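Local coordinates for protein yahD a copper inducible hydrolase (Lactococcus lactis subsp. lactis, PDB 3OG9) that is a copper-inducible protein of the alpha/beta-hydrolase fold, probably a hydrolase, that binds D-malate in its pocket, at residues V145-Y156 with F168-G179. Sequence-based numbering, arbitrary orientation.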
ATOM      1  N   VAL A 145      16.550   4.173   5.225  0.50 27.24           N
ATOM      2  CA  VAL A 145      15.587   5.264   5.287  0.50 25.77           C
ATOM      3  C   VAL A 145      15.397   5.705   6.712  0.50 24.85           C
ATOM      4  O   VAL A 145      15.414   4.914   7.640  0.50 25.03           O
ATOM      5  CB  VAL A 145      14.186   4.940   4.685  0.50 25.67           C
ATOM      6  CG1 VAL A 145      14.227   4.990   3.182  0.50 25.51           C
ATOM      7  CG2 VAL A 145      13.637   3.615   5.210  0.50 25.05           C
ATOM      8  N   GLN A 146      15.228   6.997   6.864  1.00 24.06           N
ATOM      9  CA  GLN A 146      14.821   7.555   8.126  1.00 23.34           C
ATOM     10  C   GLN A 146      13.428   8.089   7.867  1.00 20.43           C
ATOM     11  O   GLN A 146      13.203   8.871   6.930  1.00 20.08           O
ATOM     12  CB  GLN A 146      15.809   8.644   8.549  1.00 24.00           C
ATOM     13  CG  GLN A 146      16.836   8.181   9.611  1.00 28.22           C
ATOM     14  CD  GLN A 146      17.175   6.693   9.545  1.00 33.04           C
ATOM     15  OE1 GLN A 146      16.707   5.887  10.370  1.00 34.07           O
ATOM     16  NE2 GLN A 146      17.988   6.317   8.552  1.00 36.17           N
ATOM     17  N   LEU A 147      12.490   7.617   8.666  1.00 17.45           N
ATOM     18  CA  LEU A 147      11.078   7.960   8.501  1.00 14.56           C
ATOM     19  C   LEU A 147      10.513   8.464   9.834  1.00 13.94           C
ATOM     20  O   LEU A 147       9.358   8.196  10.171  1.00 11.06           O
ATOM     21  CB  LEU A 147      10.317   6.721   8.027  1.00 14.97           C
ATOM     22  CG  LEU A 147      10.737   6.145   6.674  1.00 15.49           C
ATOM     23  CD1 LEU A 147      10.053   4.804   6.481  1.00 16.19           C
ATOM     24  CD2 LEU A 147      10.395   7.093   5.562  1.00 17.18           C
ATOM     25  N   ASP A 148      11.321   9.231  10.559  1.00 12.72           N
ATOM     26  CA  ASP A 148      11.042   9.514  11.980  1.00 13.53           C
ATOM     27  C   ASP A 148       9.766  10.323  12.202  1.00 12.66           C
ATOM     28  O   ASP A 148       9.166  10.231  13.266  1.00 12.56           O
ATOM     29  CB  ASP A 148      12.233  10.242  12.617  1.00 13.32           C
ATOM     30  CG  ASP A 148      12.595   9.719  14.010  1.00 17.61           C
ATOM     31  OD1 ASP A 148      13.616  10.223  14.524  0.50 19.07           O
ATOM     32  OD2 ASP A 148      11.910   8.831  14.613  1.00 19.88           O
ATOM     33  N   ASP A 149       9.334  11.091  11.200  1.00 12.56           N
ATOM     34  CA  ASP A 149       8.168  11.979  11.360  1.00 11.99           C
ATOM     35  C   ASP A 149       6.858  11.372  10.799  1.00 11.46           C
ATOM     36  O   ASP A 149       5.808  12.000  10.875  1.00 10.86           O
ATOM     37  CB  ASP A 149       8.446  13.317  10.658  1.00 13.02           C
ATOM     38  CG  ASP A 149       8.785  13.158   9.156  1.00 17.09           C
ATOM     39  OD1 ASP A 149       9.342  12.104   8.713  1.00 18.87           O
ATOM     40  OD2 ASP A 149       8.529  14.131   8.409  1.00 23.22           O
ATOM     41  N   LYS A 150       6.944  10.175  10.211  1.00  9.81           N
ATOM     42  CA  LYS A 150       5.862   9.626   9.399  1.00  8.56           C
ATOM     43  C   LYS A 150       4.821   8.869  10.222  1.00  8.31           C
ATOM     44  O   LYS A 150       5.141   8.290  11.274  1.00  9.17           O
ATOM     45  CB  LYS A 150       6.441   8.691   8.313  1.00  9.38           C
ATOM     46  CG  LYS A 150       7.499   9.356   7.425  1.00  7.99           C
ATOM     47  CD  LYS A 150       6.922  10.441   6.575  1.00  8.26           C
ATOM     48  CE  LYS A 150       7.917  10.796   5.462  1.00 11.50           C
ATOM     49  NZ  LYS A 150       7.242  11.756   4.598  1.00 11.04           N
ATOM     50  N   HIS A 151       3.577   8.897   9.746  1.00  7.37           N
ATOM     51  CA  HIS A 151       2.472   8.216  10.395  1.00  7.29           C
ATOM     52  C   HIS A 151       1.934   7.156   9.449  1.00  5.86           C
ATOM     53  O   HIS A 151       1.777   7.390   8.249  1.00  6.85           O
ATOM     54  CB  HIS A 151       1.381   9.213  10.760  1.00  7.85           C
ATOM     55  CG  HIS A 151       1.682   9.986  12.007  1.00 10.81           C
ATOM     56  ND1 HIS A 151       1.268   9.563  13.252  1.00 11.76           N
ATOM     57  CD2 HIS A 151       2.355  11.144  12.206  1.00 10.94           C
ATOM     58  CE1 HIS A 151       1.682  10.423  14.167  1.00 13.29           C
ATOM     59  NE2 HIS A 151       2.358  11.380  13.562  1.00 10.51           N
ATOM     60  N   VAL A 152       1.696   5.967   9.983  1.00  3.71           N
ATOM     61  CA  VAL A 152       1.337   4.831   9.140  1.00  4.29           C
ATOM     62  C   VAL A 152       0.253   4.044   9.879  1.00  3.88           C
ATOM     63  O   VAL A 152       0.381   3.809  11.093  1.00  5.00           O
ATOM     64  CB  VAL A 152       2.583   3.905   8.878  1.00  3.32           C
ATOM     65  CG1 VAL A 152       2.141   2.556   8.250  1.00  3.35           C
ATOM     66  CG2 VAL A 152       3.581   4.612   7.927  1.00  6.47           C
ATOM     67  N   PHE A 153      -0.803   3.667   9.164  1.00  3.58           N
ATOM     68  CA  PHE A 153      -1.911   2.839   9.715  1.00  3.94           C
ATOM     69  C   PHE A 153      -1.805   1.431   9.119  1.00  3.88           C
ATOM     70  O   PHE A 153      -1.632   1.309   7.892  1.00  4.05           O
ATOM     71  CB  PHE A 153      -3.260   3.453   9.264  1.00  3.70           C
ATOM     72  CG  PHE A 153      -4.495   2.660   9.718  1.00  4.62           C
ATOM     73  CD1 PHE A 153      -5.179   3.019  10.870  1.00  6.89           C
ATOM     74  CD2 PHE A 153      -4.972   1.602   8.959  1.00  5.14           C
ATOM     75  CE1 PHE A 153      -6.328   2.298  11.273  1.00  6.19           C
ATOM     76  CE2 PHE A 153      -6.122   0.858   9.345  1.00  8.15           C
ATOM     77  CZ  PHE A 153      -6.777   1.204  10.518  1.00  4.47           C
ATOM     78  N   LEU A 154      -1.866   0.391   9.972  1.00  4.74           N
ATOM     79  CA  LEU A 154      -1.790  -0.995   9.535  1.00  4.38           C
ATOM     80  C   LEU A 154      -2.916  -1.772  10.142  1.00  5.44           C
ATOM     81  O   LEU A 154      -3.185  -1.646  11.352  1.00  6.71           O
ATOM     82  CB  LEU A 154      -0.486  -1.679  10.002  1.00  4.36           C
ATOM     83  CG  LEU A 154       0.835  -1.028   9.624  1.00  4.13           C
ATOM     84  CD1 LEU A 154       2.010  -1.722  10.347  1.00  5.65           C
ATOM     85  CD2 LEU A 154       1.070  -1.055   8.115  1.00  4.28           C
ATOM     86  N   SER A 155      -3.546  -2.621   9.343  1.00  4.88           N
ATOM     87  CA  SER A 155      -4.489  -3.595   9.945  1.00  4.83           C
ATOM     88  C   SER A 155      -3.882  -4.992   9.909  1.00  5.61           C
ATOM     89  O   SER A 155      -3.057  -5.284   9.047  1.00  4.59           O
ATOM     90  CB  SER A 155      -5.815  -3.605   9.219  1.00  5.03           C
ATOM     91  OG  SER A 155      -5.680  -4.148   7.921  1.00  6.69           O
ATOM     92  N   TYR A 156      -4.350  -5.855  10.825  1.00  6.19           N
ATOM     93  CA  TYR A 156      -3.914  -7.222  10.894  1.00  7.52           C
ATOM     94  C   TYR A 156      -5.098  -8.032  11.447  1.00  8.52           C
ATOM     95  O   TYR A 156      -5.855  -7.516  12.275  1.00  8.72           O
ATOM     96  CB  TYR A 156      -2.703  -7.263  11.840  1.00  8.63           C
ATOM     97  CG  TYR A 156      -2.288  -8.628  12.265  1.00 12.59           C
ATOM     98  CD1 TYR A 156      -1.613  -9.484  11.373  1.00 12.31           C
ATOM     99  CD2 TYR A 156      -2.581  -9.090  13.558  1.00 11.58           C
ATOM    100  CE1 TYR A 156      -1.245 -10.777  11.767  1.00 16.20           C
ATOM    101  CE2 TYR A 156      -2.199 -10.368  13.959  1.00 15.22           C
ATOM    102  CZ  TYR A 156      -1.532 -11.202  13.068  1.00 15.51           C
ATOM    103  OH  TYR A 156      -1.174 -12.486  13.464  1.00 17.07           O
ATOM    104  N   PHE A 168       4.111 -10.195  10.337  1.00 10.02           N
ATOM    105  CA  PHE A 168       3.579  -8.881  10.720  1.00  9.08           C
ATOM    106  C   PHE A 168       4.427  -8.162  11.799  1.00  8.85           C
ATOM    107  O   PHE A 168       4.636  -6.962  11.703  1.00  8.74           O
ATOM    108  CB  PHE A 168       2.096  -8.968  11.104  1.00  9.24           C
ATOM    109  CG  PHE A 168       1.421  -7.606  11.222  1.00  9.50           C
ATOM    110  CD1 PHE A 168       1.147  -6.836  10.074  1.00  7.95           C
ATOM    111  CD2 PHE A 168       1.085  -7.089  12.491  1.00 10.72           C
ATOM    112  CE1 PHE A 168       0.530  -5.550  10.183  1.00  6.13           C
ATOM    113  CE2 PHE A 168       0.473  -5.798  12.620  1.00  8.20           C
ATOM    114  CZ  PHE A 168       0.210  -5.028  11.472  1.00  6.71           C
ATOM    115  N   GLY A 169       4.948  -8.905  12.785  1.00  8.66           N
ATOM    116  CA  GLY A 169       5.931  -8.353  13.756  1.00  8.09           C
ATOM    117  C   GLY A 169       7.180  -7.750  13.125  1.00  7.84           C
ATOM    118  O   GLY A 169       7.730  -6.723  13.598  1.00  7.44           O
ATOM    119  N   ASP A 170       7.673  -8.402  12.073  1.00  8.59           N
ATOM    120  CA  ASP A 170       8.829  -7.894  11.332  1.00  9.24           C
ATOM    121  C   ASP A 170       8.497  -6.638  10.546  1.00  8.69           C
ATOM    122  O   ASP A 170       9.312  -5.716  10.476  1.00  9.85           O
ATOM    123  CB  ASP A 170       9.445  -8.967  10.402  1.00  9.27           C
ATOM    124  CG  ASP A 170      10.363  -9.969  11.152  1.00 14.39           C
ATOM    125  OD1 ASP A 170      11.051  -9.603  12.163  1.00 18.87           O
ATOM    126  OD2 ASP A 170      10.424 -11.144  10.712  1.00 17.31           O
ATOM    127  N   LEU A 171       7.321  -6.600   9.923  1.00  8.29           N
ATOM    128  CA  LEU A 171       6.887  -5.376   9.252  1.00  7.45           C
ATOM    129  C   LEU A 171       6.785  -4.181  10.226  1.00  6.45           C
ATOM    130  O   LEU A 171       7.265  -3.101   9.930  1.00  5.78           O
ATOM    131  CB  LEU A 171       5.531  -5.595   8.554  1.00  7.10           C
ATOM    132  CG  LEU A 171       4.907  -4.316   7.981  1.00  8.36           C
ATOM    133  CD1 LEU A 171       5.753  -3.807   6.790  1.00  6.06           C
ATOM    134  CD2 LEU A 171       3.461  -4.615   7.551  1.00  5.94           C
ATOM    135  N   LYS A 172       6.139  -4.388  11.365  1.00  6.97           N
ATOM    136  CA  LYS A 172       5.979  -3.312  12.355  1.00  7.37           C
ATOM    137  C   LYS A 172       7.375  -2.860  12.848  1.00  8.35           C
ATOM    138  O   LYS A 172       7.688  -1.657  12.949  1.00  7.45           O
ATOM    139  CB  LYS A 172       5.166  -3.851  13.534  1.00  8.09           C
ATOM    140  CG  LYS A 172       3.678  -3.951  13.304  1.00  8.25           C
ATOM    141  CD  LYS A 172       2.996  -4.239  14.667  1.00 11.82           C
ATOM    142  CE  LYS A 172       3.412  -5.575  15.272  1.00  9.97           C
ATOM    143  NZ  LYS A 172       2.730  -5.743  16.589  1.00 12.85           N
ATOM    144  N   GLY A 173       8.206  -3.854  13.124  1.00  8.97           N
ATOM    145  CA  GLY A 173       9.590  -3.621  13.580  1.00  9.89           C
ATOM    146  C   GLY A 173      10.400  -2.827  12.572  1.00  9.86           C
ATOM    147  O   GLY A 173      11.100  -1.885  12.943  1.00  9.31           O
ATOM    148  N   ASP A 174      10.336  -3.194  11.286  1.00  9.71           N
ATOM    149  CA  ASP A 174      11.050  -2.414  10.259  1.00  9.47           C
ATOM    150  C   ASP A 174      10.572  -0.975  10.226  1.00  9.72           C
ATOM    151  O   ASP A 174      11.381  -0.059  10.167  1.00  9.77           O
ATOM    152  CB  ASP A 174      10.911  -3.031   8.857  1.00  9.29           C
ATOM    153  CG  ASP A 174      11.743  -4.329   8.692  1.00 13.97           C
ATOM    154  OD1 ASP A 174      11.586  -5.004   7.655  1.00 17.45           O
ATOM    155  OD2 ASP A 174      12.566  -4.652   9.572  1.00 16.67           O
ATOM    156  N   LEU A 175       9.260  -0.764  10.265  1.00  9.76           N
ATOM    157  CA  LEU A 175       8.726   0.618  10.312  1.00  9.64           C
ATOM    158  C   LEU A 175       9.130   1.398  11.578  1.00 10.65           C
ATOM    159  O   LEU A 175       9.514   2.569  11.504  1.00 10.24           O
ATOM    160  CB  LEU A 175       7.199   0.602  10.184  1.00  9.66           C
ATOM    161  CG  LEU A 175       6.714   0.156   8.785  1.00  8.10           C
ATOM    162  CD1 LEU A 175       5.242  -0.279   8.848  1.00  8.67           C
ATOM    163  CD2 LEU A 175       6.944   1.225   7.746  1.00 11.43           C
ATOM    164  N   GLU A 176       9.031   0.751  12.733  1.00 10.61           N
ATOM    165  CA  GLU A 176       9.386   1.430  13.994  1.00 13.42           C
ATOM    166  C   GLU A 176      10.892   1.682  14.109  1.00 13.29           C
ATOM    167  O   GLU A 176      11.321   2.728  14.611  1.00 13.61           O
ATOM    168  CB  GLU A 176       8.835   0.655  15.168  1.00 12.55           C
ATOM    169  CG  GLU A 176       7.358   0.949  15.295  1.00 17.23           C
ATOM    170  CD  GLU A 176       6.652   0.151  16.354  1.00 25.02           C
ATOM    171  OE1 GLU A 176       7.213  -0.891  16.804  1.00 27.01           O
ATOM    172  OE2 GLU A 176       5.519   0.579  16.718  1.00 26.48           O
ATOM    173  N   ASP A 177      11.687   0.730  13.633  1.00 13.59           N
ATOM    174  CA  ASP A 177      13.128   0.958  13.535  1.00 13.86           C
ATOM    175  C   ASP A 177      13.510   2.144  12.650  1.00 13.85           C
ATOM    176  O   ASP A 177      14.548   2.772  12.880  1.00 14.06           O
ATOM    177  CB  ASP A 177      13.851  -0.294  13.053  1.00 14.70           C
ATOM    178  CG  ASP A 177      13.815  -1.429  14.085  1.00 15.33           C
ATOM    179  OD1 ASP A 177      13.302  -1.250  15.239  1.00 19.07           O
ATOM    180  OD2 ASP A 177      14.293  -2.517  13.725  1.00 16.97           O
ATOM    181  N   SER A 178      12.674   2.444  11.652  0.50 13.26           N
ATOM    182  CA  SER A 178      12.884   3.602  10.772  0.50 12.81           C
ATOM    183  C   SER A 178      12.373   4.894  11.411  0.50 12.36           C
ATOM    184  O   SER A 178      12.661   6.001  10.937  0.50 11.84           O
ATOM    185  CB  SER A 178      12.205   3.381   9.412  0.50 12.57           C
ATOM    186  OG  SER A 178      10.798   3.314   9.538  0.50 14.13           O
ATOM    187  N   GLY A 179      11.623   4.748  12.492  1.00 11.59           N
ATOM    188  CA  GLY A 179      11.116   5.904  13.213  1.00 11.70           C
ATOM    189  C   GLY A 179       9.637   6.189  13.056  1.00 10.47           C
ATOM    190  O   GLY A 179       9.150   7.139  13.658  1.00  9.92           O
TER
HETATM  191  O   HOH W   1      15.222   6.972  12.155  1.00 42.77           O
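F168 lays one ring face against Y156 and turns an edge to L154 where helix 165-177 runs back, nearly antiparallel, along strand 151-156 in a beta-alpha-beta crossover of the alpha/beta-hydrolase fold. This is the tight end. The Y156 and F168 rings form an offset stack, nearly parallel with centroids 4.7 Å apart, and Y156 CB adds a CH-pi contact over the same F168 ring. L154 CB meets F168 CZ at the ring edge, in plane, at 3.7 Å. F168 gets there with CG anti to its backbone N (chi1 -168°), which sets the ring against Y156 and L154. An alanine here would probably open a gap beside L154 and leave the Y156 ring without its stacking partner. Further along, L154 CD1 and L175 CD1 meet tip to tip at 3.8 Å, and V152 touches L175 more loosely; strand 181-186 packs against L154 and V152.

The other end has a wetter rim, formed by exposed Q146 and D148, beside L147 packed on S178. G179, at positive phi, closes the helix in a Schellman motif, and a water donates to both Q146 OE1 and S178 O. That same S178 O accepts a hydrogen bond from L147 N, 2.8 Å away, the donor tilted 30° from the carbonyl plane.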